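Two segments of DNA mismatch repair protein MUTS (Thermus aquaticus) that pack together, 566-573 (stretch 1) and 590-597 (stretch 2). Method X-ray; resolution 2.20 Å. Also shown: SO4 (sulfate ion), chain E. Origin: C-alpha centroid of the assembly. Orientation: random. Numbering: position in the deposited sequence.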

ATOM      1  N   GLU C 566      24.999   6.108 -17.999  1.00 41.94           N
ATOM      2  CA  GLU C 566      26.025   6.911 -18.667  1.00 41.27           C
ATOM      3  C   GLU C 566      25.271   8.011 -19.396  1.00 40.46           C
ATOM      4  O   GLU C 566      24.399   7.740 -20.227  1.00 40.42           O
ATOM      5  CB  GLU C 566      26.826   6.093 -19.688  1.00 41.71           C
ATOM      6  CG  GLU C 566      27.906   5.217 -19.086  1.00 42.66           C
ATOM      7  CD  GLU C 566      27.330   4.140 -18.200  1.00 43.39           C
ATOM      8  OE1 GLU C 566      26.456   3.379 -18.684  1.00 44.13           O
ATOM      9  OE2 GLU C 566      27.743   4.055 -17.024  1.00 43.63           O
ATOM     10  N   PHE C 567      25.609   9.253 -19.086  1.00 39.12           N
ATOM     11  CA  PHE C 567      24.931  10.372 -19.701  1.00 37.57           C
ATOM     12  C   PHE C 567      25.799  11.058 -20.737  1.00 36.72           C
ATOM     13  O   PHE C 567      27.017  11.167 -20.570  1.00 36.63           O
ATOM     14  CB  PHE C 567      24.529  11.383 -18.629  1.00 37.10           C
ATOM     15  CG  PHE C 567      23.478  12.347 -19.078  1.00 36.27           C
ATOM     16  CD1 PHE C 567      22.135  12.026 -18.965  1.00 35.91           C
ATOM     17  CD2 PHE C 567      23.832  13.566 -19.642  1.00 35.94           C
ATOM     18  CE1 PHE C 567      21.157  12.899 -19.406  1.00 35.47           C
ATOM     19  CE2 PHE C 567      22.864  14.447 -20.085  1.00 35.50           C
ATOM     20  CZ  PHE C 567      21.519  14.112 -19.967  1.00 35.74           C
ATOM     21  N   VAL C 568      25.163  11.512 -21.812  1.00 35.58           N
ATOM     22  CA  VAL C 568      25.862  12.230 -22.863  1.00 34.56           C
ATOM     23  C   VAL C 568      25.623  13.722 -22.634  1.00 33.62           C
ATOM     24  O   VAL C 568      24.507  14.209 -22.787  1.00 33.48           O
ATOM     25  CB  VAL C 568      25.338  11.846 -24.259  1.00 35.01           C
ATOM     26  CG1 VAL C 568      26.015  12.703 -25.312  1.00 34.91           C
ATOM     27  CG2 VAL C 568      25.607  10.370 -24.528  1.00 35.33           C
ATOM     28  N   PRO C 569      26.674  14.465 -22.252  1.00 32.66           N
ATOM     29  CA  PRO C 569      26.532  15.902 -22.008  1.00 31.78           C
ATOM     30  C   PRO C 569      26.120  16.661 -23.274  1.00 31.02           C
ATOM     31  O   PRO C 569      26.317  16.178 -24.384  1.00 30.71           O
ATOM     32  CB  PRO C 569      27.923  16.308 -21.511  1.00 32.26           C
ATOM     33  CG  PRO C 569      28.459  15.036 -20.887  1.00 32.61           C
ATOM     34  CD  PRO C 569      28.035  14.009 -21.921  1.00 32.45           C
ATOM     35  N   ASN C 570      25.538  17.843 -23.100  1.00 30.24           N
ATOM     36  CA  ASN C 570      25.111  18.656 -24.233  1.00 29.51           C
ATOM     37  C   ASN C 570      25.223  20.129 -23.946  1.00 29.08           C
ATOM     38  O   ASN C 570      25.145  20.560 -22.800  1.00 28.98           O
ATOM     39  CB  ASN C 570      23.673  18.327 -24.628  1.00 29.40           C
ATOM     40  CG  ASN C 570      23.597  17.234 -25.659  1.00 29.62           C
ATOM     41  OD1 ASN C 570      24.106  17.380 -26.769  1.00 29.47           O
ATOM     42  ND2 ASN C 570      22.960  16.129 -25.302  1.00 29.46           N
ATOM     43  N   ASP C 571      25.409  20.902 -25.005  1.00 29.14           N
ATOM     44  CA  ASP C 571      25.529  22.341 -24.876  1.00 29.26           C
ATOM     45  C   ASP C 571      24.189  22.986 -25.167  1.00 29.34           C
ATOM     46  O   ASP C 571      23.253  22.335 -25.638  1.00 28.88           O
ATOM     47  CB  ASP C 571      26.553  22.907 -25.873  1.00 29.27           C
ATOM     48  CG  ASP C 571      27.918  22.251 -25.760  1.00 29.17           C
ATOM     49  OD1 ASP C 571      28.238  21.711 -24.685  1.00 28.97           O
ATOM     50  OD2 ASP C 571      28.676  22.299 -26.755  1.00 29.46           O
ATOM     51  N   LEU C 572      24.124  24.279 -24.887  1.00 29.46           N
ATOM     52  CA  LEU C 572      22.939  25.064 -25.138  1.00 30.24           C
ATOM     53  C   LEU C 572      23.243  26.534 -24.959  1.00 30.68           C
ATOM     54  O   LEU C 572      23.862  26.933 -23.972  1.00 30.78           O
ATOM     55  CB  LEU C 572      21.793  24.672 -24.192  1.00 29.91           C
ATOM     56  CG  LEU C 572      20.529  25.516 -24.399  1.00 29.62           C
ATOM     57  CD1 LEU C 572      20.023  25.324 -25.813  1.00 28.91           C
ATOM     58  CD2 LEU C 572      19.468  25.131 -23.382  1.00 29.26           C
ATOM     59  N   GLU C 573      22.830  27.323 -25.943  1.00 31.31           N
ATOM     60  CA  GLU C 573      22.966  28.772 -25.913  1.00 32.32           C
ATOM     61  C   GLU C 573      21.570  29.296 -26.189  1.00 32.59           C
ATOM     62  O   GLU C 573      20.915  28.846 -27.129  1.00 32.43           O
ATOM     63  CB  GLU C 573      23.919  29.278 -26.986  1.00 33.19           C
ATOM     64  CG  GLU C 573      25.368  29.154 -26.621  1.00 34.49           C
ATOM     65  CD  GLU C 573      26.209  30.203 -27.312  1.00 35.42           C
ATOM     66  OE1 GLU C 573      25.969  31.406 -27.071  1.00 36.20           O
ATOM     67  OE2 GLU C 573      27.107  29.830 -28.091  1.00 35.92           O
ATOM     68  N   SER C 590      13.506  15.120 -24.370  1.00 26.99           N
ATOM     69  CA  SER C 590      12.855  15.494 -23.119  1.00 26.79           C
ATOM     70  C   SER C 590      13.830  15.684 -21.978  1.00 26.19           C
ATOM     71  O   SER C 590      13.682  16.601 -21.171  1.00 25.95           O
ATOM     72  CB  SER C 590      11.816  14.457 -22.726  1.00 27.31           C
ATOM     73  OG  SER C 590      10.716  14.549 -23.601  1.00 28.45           O
ATOM     74  N   THR C 591      14.814  14.797 -21.906  1.00 25.63           N
ATOM     75  CA  THR C 591      15.824  14.869 -20.869  1.00 25.18           C
ATOM     76  C   THR C 591      16.616  16.162 -21.048  1.00 24.83           C
ATOM     77  O   THR C 591      17.006  16.795 -20.071  1.00 24.57           O
ATOM     78  CB  THR C 591      16.768  13.647 -20.946  1.00 25.78           C
ATOM     79  OG1 THR C 591      16.055  12.478 -20.532  1.00 26.17           O
ATOM     80  CG2 THR C 591      17.974  13.830 -20.040  1.00 25.56           C
ATOM     81  N   PHE C 592      16.845  16.551 -22.304  1.00 24.05           N
ATOM     82  CA  PHE C 592      17.575  17.777 -22.599  1.00 23.51           C
ATOM     83  C   PHE C 592      16.800  18.972 -22.052  1.00 23.33           C
ATOM     84  O   PHE C 592      17.380  19.884 -21.466  1.00 23.36           O
ATOM     85  CB  PHE C 592      17.777  17.924 -24.106  1.00 23.51           C
ATOM     86  CG  PHE C 592      18.568  19.140 -24.499  1.00 23.76           C
ATOM     87  CD1 PHE C 592      19.887  19.296 -24.076  1.00 23.77           C
ATOM     88  CD2 PHE C 592      18.006  20.120 -25.312  1.00 23.47           C
ATOM     89  CE1 PHE C 592      20.636  20.419 -24.463  1.00 23.92           C
ATOM     90  CE2 PHE C 592      18.740  21.242 -25.703  1.00 23.46           C
ATOM     91  CZ  PHE C 592      20.061  21.391 -25.280  1.00 23.62           C
ATOM     92  N   LEU C 593      15.484  18.968 -22.242  1.00 23.46           N
ATOM     93  CA  LEU C 593      14.655  20.050 -21.731  1.00 23.63           C
ATOM     94  C   LEU C 593      14.736  20.085 -20.213  1.00 23.40           C
ATOM     95  O   LEU C 593      15.049  21.116 -19.632  1.00 23.70           O
ATOM     96  CB  LEU C 593      13.180  19.880 -22.125  1.00 23.90           C
ATOM     97  CG  LEU C 593      12.754  19.959 -23.593  1.00 24.50           C
ATOM     98  CD1 LEU C 593      11.257  20.285 -23.669  1.00 24.57           C
ATOM     99  CD2 LEU C 593      13.541  21.018 -24.300  1.00 24.23           C
ATOM    100  N   ARG C 594      14.468  18.953 -19.577  1.00 23.19           N
ATOM    101  CA  ARG C 594      14.488  18.890 -18.121  1.00 23.40           C
ATOM    102  C   ARG C 594      15.840  19.242 -17.503  1.00 23.06           C
ATOM    103  O   ARG C 594      15.876  19.917 -16.474  1.00 22.97           O
ATOM    104  CB  ARG C 594      14.057  17.509 -17.631  1.00 24.28           C
ATOM    105  CG  ARG C 594      12.628  17.103 -18.027  1.00 25.89           C
ATOM    106  CD  ARG C 594      12.275  15.751 -17.425  1.00 26.99           C
ATOM    107  NE  ARG C 594      11.048  15.211 -17.984  1.00 28.98           N
ATOM    108  CZ  ARG C 594      10.997  14.266 -18.922  1.00 29.96           C
ATOM    109  NH1 ARG C 594      12.119  13.737 -19.412  1.00 30.52           N
ATOM    110  NH2 ARG C 594       9.823  13.863 -19.386  1.00 29.83           N
ATOM    111  N   GLN C 595      16.946  18.802 -18.115  1.00 22.59           N
ATOM    112  CA  GLN C 595      18.261  19.108 -17.548  1.00 22.23           C
ATOM    113  C   GLN C 595      18.490  20.608 -17.532  1.00 21.80           C
ATOM    114  O   GLN C 595      19.129  21.132 -16.626  1.00 22.07           O
ATOM    115  CB  GLN C 595      19.395  18.389 -18.317  1.00 22.46           C
ATOM    116  CG  GLN C 595      20.030  19.123 -19.500  1.00 23.27           C
ATOM    117  CD  GLN C 595      21.147  18.293 -20.172  1.00 23.78           C
ATOM    118  OE1 GLN C 595      22.057  18.836 -20.806  1.00 24.55           O
ATOM    119  NE2 GLN C 595      21.065  16.985 -20.043  1.00 23.21           N
ATOM    120  N   THR C 596      17.947  21.295 -18.531  1.00 21.20           N
ATOM    121  CA  THR C 596      18.075  22.745 -18.629  1.00 20.91           C
ATOM    122  C   THR C 596      17.386  23.398 -17.428  1.00 20.47           C
ATOM    123  O   THR C 596      17.958  24.258 -16.761  1.00 20.41           O
ATOM    124  CB  THR C 596      17.427  23.258 -19.925  1.00 21.36           C
ATOM    125  OG1 THR C 596      18.086  22.668 -21.050  1.00 21.67           O
ATOM    126  CG2 THR C 596      17.527  24.771 -20.013  1.00 21.91           C
ATOM    127  N   ALA C 597      16.158  22.971 -17.151  1.00 19.94           N
ATOM    128  CA  ALA C 597      15.401  23.507 -16.027  1.00 19.27           C
ATOM    129  C   ALA C 597      16.097  23.183 -14.703  1.00 19.20           C
ATOM    130  O   ALA C 597      16.159  24.020 -13.795  1.00 18.61           O
ATOM    131  CB  ALA C 597      13.987  22.926 -16.026  1.00 18.84           C
TER
HETATM  132  S   SO4 E 851      11.847  11.969 -25.818  1.00 41.42           S
HETATM  133  O1  SO4 E 851      10.620  12.284 -25.058  1.00 41.38           O
HETATM  134  O2  SO4 E 851      11.919  10.510 -26.018  1.00 42.00           O
HETATM  135  O3  SO4 E 851      11.817  12.630 -27.134  1.00 41.57           O
HETATM  136  O4  SO4 E 851      13.042  12.406 -25.081  1.00 41.56           O

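Stretch 2 is helical throughout, and residues 570-573 of stretch 1 belong to a strand that continues beyond it. The two axes make an angle of 64° and approach to 10.4 Å, so side chains must bridge the gap. No hydrogen bond crosses between the stretches. Packing holds them together, and 337 Å² is buried.

Ser590 takes no part in the contact. It binds the sulfate, probably from the crystallisation liquor. Ser590 N donates to sulfate O4 at 2.8 Å, and Ser590 OG to sulfate O1 at 2.7 Å.

Thr591 points toward stretch 1. Thr591 CG2, a methyl, lies 3.4 Å from Phe567 CE1, at the edge of the ring. The small branched side chain gives the ring an apolar neighbour.

Phe592 has the largest covered area of either stretch. Its CA-to-CB bond points sideways, but chi1 is t, and the ring end comes nearer the strand. Phe592 CE1 lies 3.7 Å from Asn570 CB. Phe592 CZ lies 3.9 Å from Leu572 CB, an apolar contact. Asp571 O lies at the ring edge, 3.3 Å from Phe592 CZ. The long flat side chain thus reaches three consecutive strand residues. Asn570 and Leu572 point toward the helix, while Asp571 points away and stays exposed, as suits its charge. The polar side chain of Asn570 is buried but satisfied by hydrogen bonds elsewhere in the structure.

Leu593 and Arg594 make no contact with stretch 1.

Gln595 is buried and points toward stretch 1. It touches the edge of the Phe567 ring and also lies near Asn570. Its amide is probably turned over in the model, so no contact is assigned to its individual end atoms.

Thr596 OG1 donates to Phe592 O at 2.9 Å, one turn back. This satisfies the buried hydroxyl within the helix. Thr596 OG1 also lies 3.7 Å from Leu572 CD2, in a buried leucine whose CA-to-CB bond points toward the helix.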